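Local coordinates for extracellular ligand-binding receptor (Sphaerobacter thermophilus, PDB 4ZPJ), which probably serves as the substrate-binding component of an ABC transporter, capturing a small solute outside the cell membrane for uptake, and also binds zinc ions, at residues A[177-185]-A[389-397]; A[193-202]-A[221-231]. All coordinates share one frame; numbering follows the deposited sequence.

Interaction 1 of 2, residues A[177-185]-A[389-397]; sequences QYDAPAADY and GPVTTILLC
I394 projects from strand 390-397 against the chain that opens helix 180-185, and its atoms can be followed outward one by one. CB already meets P181, whose ring crosses the isoleucine at roughly a right angle. I394 CG1 passes 4.0 Å from Q177 O. Of the two branches, CG2 goes to the backbone and the proline: it lies 3.5 Å from Y178 O and 3.9 Å from P181 CG. The tip, CD1, instead ends beside Y178, with 3.8 Å to its CB. A first torsion of -59° sets this division, because CG1 turns away from the I394 carbonyl carbon and CG2 takes the position opposite the backbone nitrogen. The Y178 ring turns from the strand and meets F173 edge-to-face.

Farther along, L396 presents CD2 to A182, where the nearest pair of side-chain carbons, L396 CD2 and A182 CB, is 4.0 Å apart. The other end of the contact is polar. Q177 reaches out with a fully extended chain and donates from NE2 to P390 O over 2.9 Å. The N-H...O angle of 145° is moderately bent. NE2 stands 41° above the P390 carbonyl plane, while the acceptor lies close to the amide plane of Q177. Two further bonds, NE2 to F418 O and OE1 to A174 N, should fix the rotation of this buried amide.

The axes of the short helix and strand segments approach to 9.1 Å, with P181, A182, I394 and L396 packed between them. P181 also touches I415 and F418 of the neighbouring strand 407-418, which extends the same apolar layer. The arrangement is helix-on-sheet packing, joining the segment that leads into helix 180-188 to the antiparallel sheet of this leucine-binding-protein-family fold.

Interaction 2 of 2, residues A[193-202]-A[221-231]; sequences RRMVLHAADY and GEIVDEVVAPI. With ZN (zinc ion), chain G.
D201 and V228 meet where the two strands run out, beside a bound zinc ion. D201 OD1 coordinates the zinc at 2.0 Å, two waters occupy further positions, and H206 completes the protein ligands. The second carboxylate oxygen, OD2, is pressed against V228 CG1 at 3.2 Å, a tight approach for an oxygen and a methyl group. Behind the carboxylate, the backbone fixes D201: its N donates to A229 O over 2.9 Å.

The next shell is centred on V227 O, which accepts two bonds from opposite faces of its plane. H198 ND1 gives the first, 2.7 Å long and bent to 134° at the hydrogen; A199 N gives the second at 3.1 Å. Having CG opposite the backbone nitrogen (chi1 164°) carries the imidazole to the V227 carbonyl, with A229 CB at the ring edge. H198 NE2 is hydrogen-bonded to H257 NE2, and F266 stacks on the ring, so both nitrogens have partners. Beyond D201, I231 CD1 sits over one face of the Y202 ring, 4.0 Å from its centroid, as a CH-pi contact.

Outermost is the ladder itself, parallel throughout. Its register slips by one residue: M195 pairs with I223 but L197 with E226, a beta bulge around V224. The bonding runs through the bulge, with V224 N to M195 O at 3.0 Å, and resumes beyond it with L197 N to D225 O at 3.1 Å. On one face, I223 packs across L197 at about a right angle.

The zinc ligand is thus held by main-chain bonding at the C-terminal end of a parallel strand pair. Chemically, a donating ND1 implies that H198, if neutral, would use NE2 as acceptor, probably taking its hydrogen from H257.

How the interactions relate
Along the chain, interaction 2 is nested inside the loop closed by interaction 1: 177-185 comes first, then 193-202 and 221-231, and finally 389-397. Their centres lie about 19 Å apart, and the nearest atoms remain about 6 Å from each other, so they do not touch. The tie is helix 180-188, which leads directly to strand 194-200. Interaction 2 joins the strands of the beta-alpha-beta unit built round helix 203-218, at one edge of the four-stranded parallel sheet; that same helix touches A183 of 177-185. Interaction 1 sits nearer the chain centre. The two helices thus form a layered link: helix 180-188 lies against the antiparallel sheet, helix 203-218 against the parallel one, and they meet at A183.

Interaction 1 of 2, residues A[177-185]-A[389-397]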
loop_
_atom_site.group_PDB
_atom_site.type_symbol
_atom_site.label_atom_id
_atom_site.label_comp_id
_atom_site.label_asym_id
_atom_site.label_seq_id
_atom_site.Cartn_x
_atom_site.Cartn_y
_atom_site.Cartn_z
ATOM N N GLN A 177 -1.377 7.557 -2.941
ATOM C CA GLN A 177 -0.028 8.139 -2.748
ATOM C C GLN A 177 1.017 7.548 -3.712
ATOM O O GLN A 177 1.940 8.234 -4.071
ATOM C CB GLN A 177 0.409 7.963 -1.272
ATOM C CG GLN A 177 1.778 8.492 -0.886
ATOM C CD GLN A 177 2.112 8.377 0.604
ATOM O OE1 GLN A 177 1.311 7.902 1.357
ATOM N NE2 GLN A 177 3.324 8.814 1.011
ATOM N N TYR A 178 0.892 6.278 -4.106
ATOM C CA TYR A 178 1.848 5.702 -5.020
ATOM C C TYR A 178 1.419 5.849 -6.486
ATOM O O TYR A 178 2.257 5.768 -7.369
ATOM C CB TYR A 178 2.239 4.256 -4.637
ATOM C CG TYR A 178 1.147 3.297 -4.587
ATOM C CD1 TYR A 178 0.612 2.796 -5.770
ATOM C CD2 TYR A 178 0.609 2.865 -3.369
ATOM C CE1 TYR A 178 -0.456 1.928 -5.749
ATOM C CE2 TYR A 178 -0.445 1.989 -3.348
ATOM C CZ TYR A 178 -0.969 1.519 -4.559
ATOM O OH TYR A 178 -1.993 0.631 -4.644
ATOM N N ASP A 179 0.145 6.160 -6.723
ATOM C CA ASP A 179 -0.328 6.492 -8.048
ATOM C C ASP A 179 -0.192 7.968 -8.464
ATOM O O ASP A 179 -0.067 8.271 -9.649
ATOM C CB ASP A 179 -1.774 5.992 -8.212
ATOM C CG ASP A 179 -1.842 4.463 -8.197
ATOM O OD1 ASP A 179 -0.880 3.860 -8.783
ATOM O OD2 ASP A 179 -2.805 3.863 -7.599
ATOM N N ALA A 180 -0.223 8.888 -7.529
ATOM C CA ALA A 180 -0.226 10.284 -7.872
ATOM C C ALA A 180 1.015 10.680 -8.682
ATOM O O ALA A 180 0.880 11.429 -9.628
ATOM C CB ALA A 180 -0.297 11.094 -6.615
ATOM N N PRO A 181 2.206 10.145 -8.371
ATOM C CA PRO A 181 3.393 10.540 -9.223
ATOM C C PRO A 181 3.290 10.109 -10.670
ATOM O O PRO A 181 3.946 10.704 -11.547
ATOM C CB PRO A 181 4.593 9.846 -8.526
ATOM C CG PRO A 181 4.116 9.707 -7.092
ATOM C CD PRO A 181 2.649 9.298 -7.242
ATOM N N ALA A 182 2.429 9.131 -10.935
ATOM C CA ALA A 182 2.196 8.708 -12.309
ATOM C C ALA A 182 1.478 9.762 -13.086
ATOM O O ALA A 182 1.577 9.810 -14.311
ATOM C CB ALA A 182 1.431 7.373 -12.362
ATOM N N ALA A 183 0.806 10.666 -12.403
ATOM C CA ALA A 183 0.120 11.759 -13.060
ATOM C C ALA A 183 1.129 12.814 -13.465
ATOM O O ALA A 183 1.027 13.381 -14.553
ATOM C CB ALA A 183 -0.899 12.369 -12.133
ATOM N N ASP A 184 2.106 13.066 -12.604
ATOM C CA ASP A 184 3.257 13.905 -13.020
ATOM C C ASP A 184 3.967 13.309 -14.201
ATOM O O ASP A 184 4.280 14.006 -15.134
ATOM C CB ASP A 184 4.257 14.100 -11.864
ATOM C CG ASP A 184 3.623 14.861 -10.724
ATOM O OD1 ASP A 184 3.394 16.083 -10.851
ATOM O OD2 ASP A 184 3.245 14.244 -9.732
ATOM N N TYR A 185 4.233 12.014 -14.148
ATOM C CA TYR A 185 4.892 11.348 -15.251
ATOM C C TYR A 185 4.087 11.478 -16.539
ATOM O O TYR A 185 4.651 11.711 -17.594
ATOM C CB TYR A 185 5.067 9.871 -14.933
ATOM C CG TYR A 185 5.976 9.155 -15.887
ATOM C CD1 TYR A 185 7.363 9.276 -15.775
ATOM C CD2 TYR A 185 5.457 8.382 -16.910
ATOM C CE1 TYR A 185 8.207 8.615 -16.648
ATOM C CE2 TYR A 185 6.287 7.732 -17.801
ATOM C CZ TYR A 185 7.668 7.872 -17.674
ATOM O OH TYR A 185 8.522 7.230 -18.534
ATOM N N GLY A 389 2.368 9.731 8.493
ATOM C CA GLY A 389 2.223 8.823 7.366
ATOM C C GLY A 389 3.612 8.775 6.745
ATOM O O GLY A 389 4.572 9.363 7.288
ATOM N N PRO A 390 3.752 8.040 5.641
ATOM C CA PRO A 390 5.050 7.784 5.041
ATOM C C PRO A 390 5.575 8.879 4.180
ATOM O O PRO A 390 4.825 9.474 3.450
ATOM C CB PRO A 390 4.777 6.589 4.129
ATOM C CG PRO A 390 3.565 5.971 4.625
ATOM C CD PRO A 390 2.728 7.140 5.081
ATOM N N VAL A 391 6.864 9.143 4.299
ATOM C CA VAL A 391 7.608 9.999 3.415
ATOM C C VAL A 391 8.632 9.015 2.797
ATOM O O VAL A 391 9.559 8.557 3.448
ATOM C CB VAL A 391 8.333 11.117 4.162
ATOM C CG1 VAL A 391 9.200 11.944 3.219
ATOM C CG2 VAL A 391 7.347 12.049 4.839
ATOM N N THR A 392 8.430 8.662 1.543
ATOM C CA THR A 392 9.085 7.496 0.966
ATOM C C THR A 392 9.324 7.626 -0.546
ATOM O O THR A 392 8.870 8.578 -1.209
ATOM C CB THR A 392 8.207 6.285 1.298
ATOM O OG1 THR A 392 8.968 5.101 1.138
ATOM C CG2 THR A 392 6.814 6.257 0.472
ATOM N N THR A 393 10.046 6.664 -1.107
ATOM C CA THR A 393 10.434 6.702 -2.498
ATOM C C THR A 393 9.332 5.949 -3.254
ATOM O O THR A 393 9.027 4.825 -2.908
ATOM C CB THR A 393 11.845 6.095 -2.679
ATOM O OG1 THR A 393 12.824 6.936 -2.032
ATOM C CG2 THR A 393 12.240 5.942 -4.159
ATOM N N ILE A 394 8.686 6.590 -4.221
ATOM C CA ILE A 394 7.712 5.912 -5.057
ATOM C C ILE A 394 8.412 5.482 -6.357
ATOM O O ILE A 394 9.177 6.261 -6.888
ATOM C CB ILE A 394 6.540 6.827 -5.401
ATOM C CG1 ILE A 394 5.847 7.306 -4.118
ATOM C CG2 ILE A 394 5.563 6.144 -6.363
ATOM C CD1 ILE A 394 5.280 6.169 -3.260
ATOM N N LEU A 395 8.122 4.255 -6.849
ATOM C CA LEU A 395 8.746 3.683 -8.028
ATOM C C LEU A 395 7.799 3.791 -9.163
ATOM O O LEU A 395 6.655 3.386 -9.043
ATOM C CB LEU A 395 9.134 2.214 -7.824
ATOM C CG LEU A 395 10.025 2.054 -6.565
ATOM C CD1 LEU A 395 10.178 0.618 -6.102
ATOM C CD2 LEU A 395 11.378 2.701 -6.615
ATOM N N LEU A 396 8.243 4.405 -10.251
ATOM C CA LEU A 396 7.510 4.339 -11.494
ATOM C C LEU A 396 7.991 3.148 -12.307
ATOM O O LEU A 396 9.154 3.090 -12.676
ATOM C CB LEU A 396 7.740 5.560 -12.348
ATOM C CG LEU A 396 6.816 6.746 -12.241
ATOM C CD1 LEU A 396 7.122 7.538 -13.480
ATOM C CD2 LEU A 396 5.326 6.443 -12.213
ATOM N N CYS A 397 7.066 2.279 -12.672
ATOM C CA CYS A 397 7.399 1.042 -13.286
ATOM C C CYS A 397 6.667 0.772 -14.601
ATOM O O CYS A 397 5.659 1.409 -14.940
ATOM C CB CYS A 397 7.054 -0.056 -12.334
ATOM S SG CYS A 397 8.097 -0.073 -10.881
#

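Interaction 2 of 2, residues A[193-202]-A[221-231]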
loop_
_atom_site.group_PDB
_atom_site.type_symbol
_atom_site.label_atom_id
_atom_site.label_comp_id
_atom_site.label_asym_id
_atom_site.label_seq_id
_atom_site.Cartn_x
_atom_site.Cartn_y
_atom_site.Cartn_z
ATOM N N ARG A 193 -2.353 15.599 -21.755
ATOM C CA ARG A 193 -2.931 16.851 -21.304
ATOM C C ARG A 193 -4.331 16.696 -20.784
ATOM O O ARG A 193 -4.769 17.501 -19.950
ATOM C CB ARG A 193 -2.911 17.914 -22.426
ATOM C CG ARG A 193 -1.502 18.319 -22.834
ATOM C CD ARG A 193 -0.791 18.993 -21.660
ATOM N NE ARG A 193 0.606 19.337 -21.924
ATOM C CZ ARG A 193 1.689 18.629 -21.566
ATOM N NH1 ARG A 193 1.615 17.456 -20.908
ATOM N NH2 ARG A 193 2.888 19.120 -21.870
ATOM N N ARG A 194 -5.042 15.696 -21.286
ATOM C CA ARG A 194 -6.447 15.502 -20.970
ATOM C C ARG A 194 -6.625 14.037 -20.634
ATOM O O ARG A 194 -6.247 13.178 -21.432
ATOM C CB ARG A 194 -7.246 15.873 -22.221
ATOM C CG ARG A 194 -7.602 17.357 -22.353
ATOM C CD ARG A 194 -7.499 17.960 -23.777
ATOM N NE ARG A 194 -8.127 17.237 -24.911
ATOM C CZ ARG A 194 -7.490 16.477 -25.836
ATOM N NH1 ARG A 194 -8.204 15.897 -26.798
ATOM N NH2 ARG A 194 -6.157 16.257 -25.820
HETATM N N MSE A 195 -7.167 13.701 -19.476
HETATM C CA MSE A 195 -7.297 12.274 -19.125
HETATM C C MSE A 195 -8.666 11.919 -18.638
HETATM O O MSE A 195 -9.390 12.794 -18.180
HETATM C CB MSE A 195 -6.252 11.857 -18.094
HETATM C CG MSE A 195 -4.857 11.844 -18.720
HETATM SE SE MSE A 195 -3.467 11.060 -17.604
HETATM C CE MSE A 195 -4.334 9.316 -17.191
ATOM N N VAL A 196 -9.010 10.634 -18.804
ATOM C CA VAL A 196 -10.182 9.982 -18.233
ATOM C C VAL A 196 -9.759 9.134 -17.054
ATOM O O VAL A 196 -8.699 8.464 -17.086
ATOM C CB VAL A 196 -10.864 9.039 -19.237
ATOM C CG1 VAL A 196 -12.035 8.288 -18.618
ATOM C CG2 VAL A 196 -11.385 9.836 -20.409
ATOM N N LEU A 197 -10.595 9.134 -16.023
ATOM C CA LEU A 197 -10.340 8.351 -14.824
ATOM C C LEU A 197 -11.378 7.258 -14.665
ATOM O O LEU A 197 -12.555 7.472 -14.920
ATOM C CB LEU A 197 -10.408 9.244 -13.591
ATOM C CG LEU A 197 -9.530 10.476 -13.493
ATOM C CD1 LEU A 197 -9.660 11.092 -12.101
ATOM C CD2 LEU A 197 -8.099 10.058 -13.766
ATOM N N HIS A 198 -10.942 6.111 -14.182
ATOM C CA HIS A 198 -11.821 5.035 -13.939
ATOM C C HIS A 198 -11.459 4.293 -12.690
ATOM O O HIS A 198 -10.280 4.060 -12.447
ATOM C CB HIS A 198 -11.772 4.080 -15.134
ATOM C CG HIS A 198 -12.359 2.749 -14.851
ATOM N ND1 HIS A 198 -13.710 2.566 -14.692
ATOM C CD2 HIS A 198 -11.784 1.536 -14.675
ATOM C CE1 HIS A 198 -13.952 1.291 -14.479
ATOM N NE2 HIS A 198 -12.801 0.647 -14.446
ATOM N N ALA A 199 -12.454 3.930 -11.884
ATOM C CA ALA A 199 -12.217 3.106 -10.703
ATOM C C ALA A 199 -13.352 2.233 -10.323
ATOM O O ALA A 199 -14.504 2.519 -10.646
ATOM C CB ALA A 199 -11.901 3.977 -9.506
ATOM N N ALA A 200 -13.031 1.197 -9.554
ATOM C CA ALA A 200 -14.048 0.434 -8.861
ATOM C C ALA A 200 -14.747 1.396 -7.918
ATOM O O ALA A 200 -14.110 2.306 -7.368
ATOM C CB ALA A 200 -13.418 -0.696 -8.069
ATOM N N ASP A 201 -16.032 1.190 -7.723
ATOM C CA ASP A 201 -16.871 2.134 -6.990
ATOM C C ASP A 201 -16.862 1.818 -5.518
ATOM O O ASP A 201 -17.818 1.209 -4.983
ATOM C CB ASP A 201 -18.321 2.049 -7.486
ATOM C CG ASP A 201 -19.184 3.251 -7.044
ATOM O OD1 ASP A 201 -18.708 4.080 -6.208
ATOM O OD2 ASP A 201 -20.328 3.371 -7.573
ATOM N N TYR A 202 -15.797 2.227 -4.853
ATOM C CA TYR A 202 -15.774 2.233 -3.397
ATOM C C TYR A 202 -14.828 3.349 -2.918
ATOM O O TYR A 202 -14.219 4.089 -3.737
ATOM C CB TYR A 202 -15.446 0.833 -2.829
ATOM C CG TYR A 202 -14.004 0.341 -3.046
ATOM C CD1 TYR A 202 -13.445 0.281 -4.330
ATOM C CD2 TYR A 202 -13.225 -0.102 -1.976
ATOM C CE1 TYR A 202 -12.158 -0.188 -4.543
ATOM C CE2 TYR A 202 -11.923 -0.563 -2.168
ATOM C CZ TYR A 202 -11.395 -0.600 -3.461
ATOM O OH TYR A 202 -10.140 -1.052 -3.718
ATOM N N GLY A 221 -2.783 19.654 -16.269
ATOM C CA GLY A 221 -3.614 18.778 -17.101
ATOM C C GLY A 221 -5.088 18.966 -16.806
ATOM O O GLY A 221 -5.466 19.672 -15.892
ATOM N N GLU A 222 -5.952 18.325 -17.566
ATOM C CA GLU A 222 -7.381 18.368 -17.211
ATOM C C GLU A 222 -8.032 16.966 -17.293
ATOM O O GLU A 222 -7.622 16.137 -18.080
ATOM C CB GLU A 222 -8.151 19.503 -17.969
ATOM C CG GLU A 222 -8.773 20.590 -17.034
ATOM C CD GLU A 222 -7.951 21.893 -16.766
ATOM O OE1 GLU A 222 -7.957 22.394 -15.605
ATOM O OE2 GLU A 222 -7.348 22.474 -17.703
ATOM N N ILE A 223 -8.994 16.739 -16.406
ATOM C CA ILE A 223 -9.764 15.518 -16.324
ATOM C C ILE A 223 -11.095 15.781 -17.005
ATOM O O ILE A 223 -11.841 16.647 -16.581
ATOM C CB ILE A 223 -10.046 15.135 -14.850
ATOM C CG1 ILE A 223 -8.727 14.958 -14.093
ATOM C CG2 ILE A 223 -10.923 13.874 -14.762
ATOM C CD1 ILE A 223 -7.820 13.929 -14.678
ATOM N N VAL A 224 -11.379 15.012 -18.043
ATOM C CA VAL A 224 -12.582 15.169 -18.813
ATOM C C VAL A 224 -13.793 14.326 -18.308
ATOM O O VAL A 224 -14.920 14.708 -18.560
ATOM C CB VAL A 224 -12.303 14.860 -20.321
ATOM C CG1 VAL A 224 -11.143 15.698 -20.855
ATOM C CG2 VAL A 224 -12.048 13.365 -20.555
ATOM N N ASP A 225 -13.580 13.168 -17.677
ATOM C CA ASP A 225 -14.699 12.360 -17.113
ATOM C C ASP A 225 -14.183 11.369 -16.105
ATOM O O ASP A 225 -13.010 11.043 -16.135
ATOM C CB ASP A 225 -15.484 11.574 -18.197
ATOM C CG ASP A 225 -16.962 11.254 -17.772
ATOM O OD1 ASP A 225 -17.245 11.346 -16.565
ATOM O OD2 ASP A 225 -17.848 10.935 -18.622
ATOM N N GLU A 226 -15.068 10.923 -15.205
ATOM C CA GLU A 226 -14.815 9.829 -14.258
ATOM C C GLU A 226 -15.842 8.749 -14.549
ATOM O O GLU A 226 -17.031 9.029 -14.626
ATOM C CB GLU A 226 -15.002 10.284 -12.806
ATOM C CG GLU A 226 -14.197 11.518 -12.374
ATOM C CD GLU A 226 -14.289 11.821 -10.861
ATOM O OE1 GLU A 226 -13.688 12.838 -10.421
ATOM O OE2 GLU A 226 -14.957 11.072 -10.095
ATOM N N VAL A 227 -15.373 7.520 -14.719
ATOM C CA VAL A 227 -16.224 6.383 -14.910
ATOM C C VAL A 227 -15.972 5.351 -13.806
ATOM O O VAL A 227 -14.864 4.807 -13.594
ATOM C CB VAL A 227 -16.008 5.715 -16.282
ATOM C CG1 VAL A 227 -16.993 4.552 -16.479
ATOM C CG2 VAL A 227 -16.185 6.721 -17.411
ATOM N N VAL A 228 -17.042 5.025 -13.142
ATOM C CA VAL A 228 -16.993 4.131 -12.045
ATOM C C VAL A 228 -17.765 2.839 -12.374
ATOM O O VAL A 228 -18.746 2.856 -13.128
ATOM C CB VAL A 228 -17.500 4.912 -10.853
ATOM C CG1 VAL A 228 -18.515 4.138 -10.070
ATOM C CG2 VAL A 228 -16.292 5.373 -10.029
ATOM N N ALA A 229 -17.279 1.716 -11.842
ATOM C CA ALA A 229 -17.874 0.404 -12.079
ATOM C C ALA A 229 -18.079 -0.300 -10.750
ATOM O O ALA A 229 -17.193 -0.212 -9.926
ATOM C CB ALA A 229 -16.950 -0.410 -12.962
ATOM N N PRO A 230 -19.250 -0.971 -10.522
ATOM C CA PRO A 230 -19.412 -1.588 -9.189
ATOM C C PRO A 230 -18.332 -2.597 -8.862
ATOM O O PRO A 230 -17.776 -3.241 -9.754
ATOM C CB PRO A 230 -20.755 -2.321 -9.274
ATOM C CG PRO A 230 -21.474 -1.727 -10.450
ATOM C CD PRO A 230 -20.405 -1.224 -11.398
ATOM N N ILE A 231 -18.085 -2.787 -7.578
ATOM C CA ILE A 231 -17.266 -3.897 -7.142
ATOM C C ILE A 231 -17.863 -5.187 -7.692
ATOM O O ILE A 231 -19.090 -5.326 -7.668
ATOM C CB ILE A 231 -17.247 -4.042 -5.609
ATOM C CG1 ILE A 231 -16.736 -2.778 -4.931
ATOM C CG2 ILE A 231 -16.383 -5.241 -5.218
ATOM C CD1 ILE A 231 -15.259 -2.765 -4.819
HETATM ZN ZN ZN G . -19.106 5.777 -5.319
HETATM O O HOH W 1 -19.060 4.911 -3.253
HETATM O O HOH W 2 -19.928 6.477 -6.997
#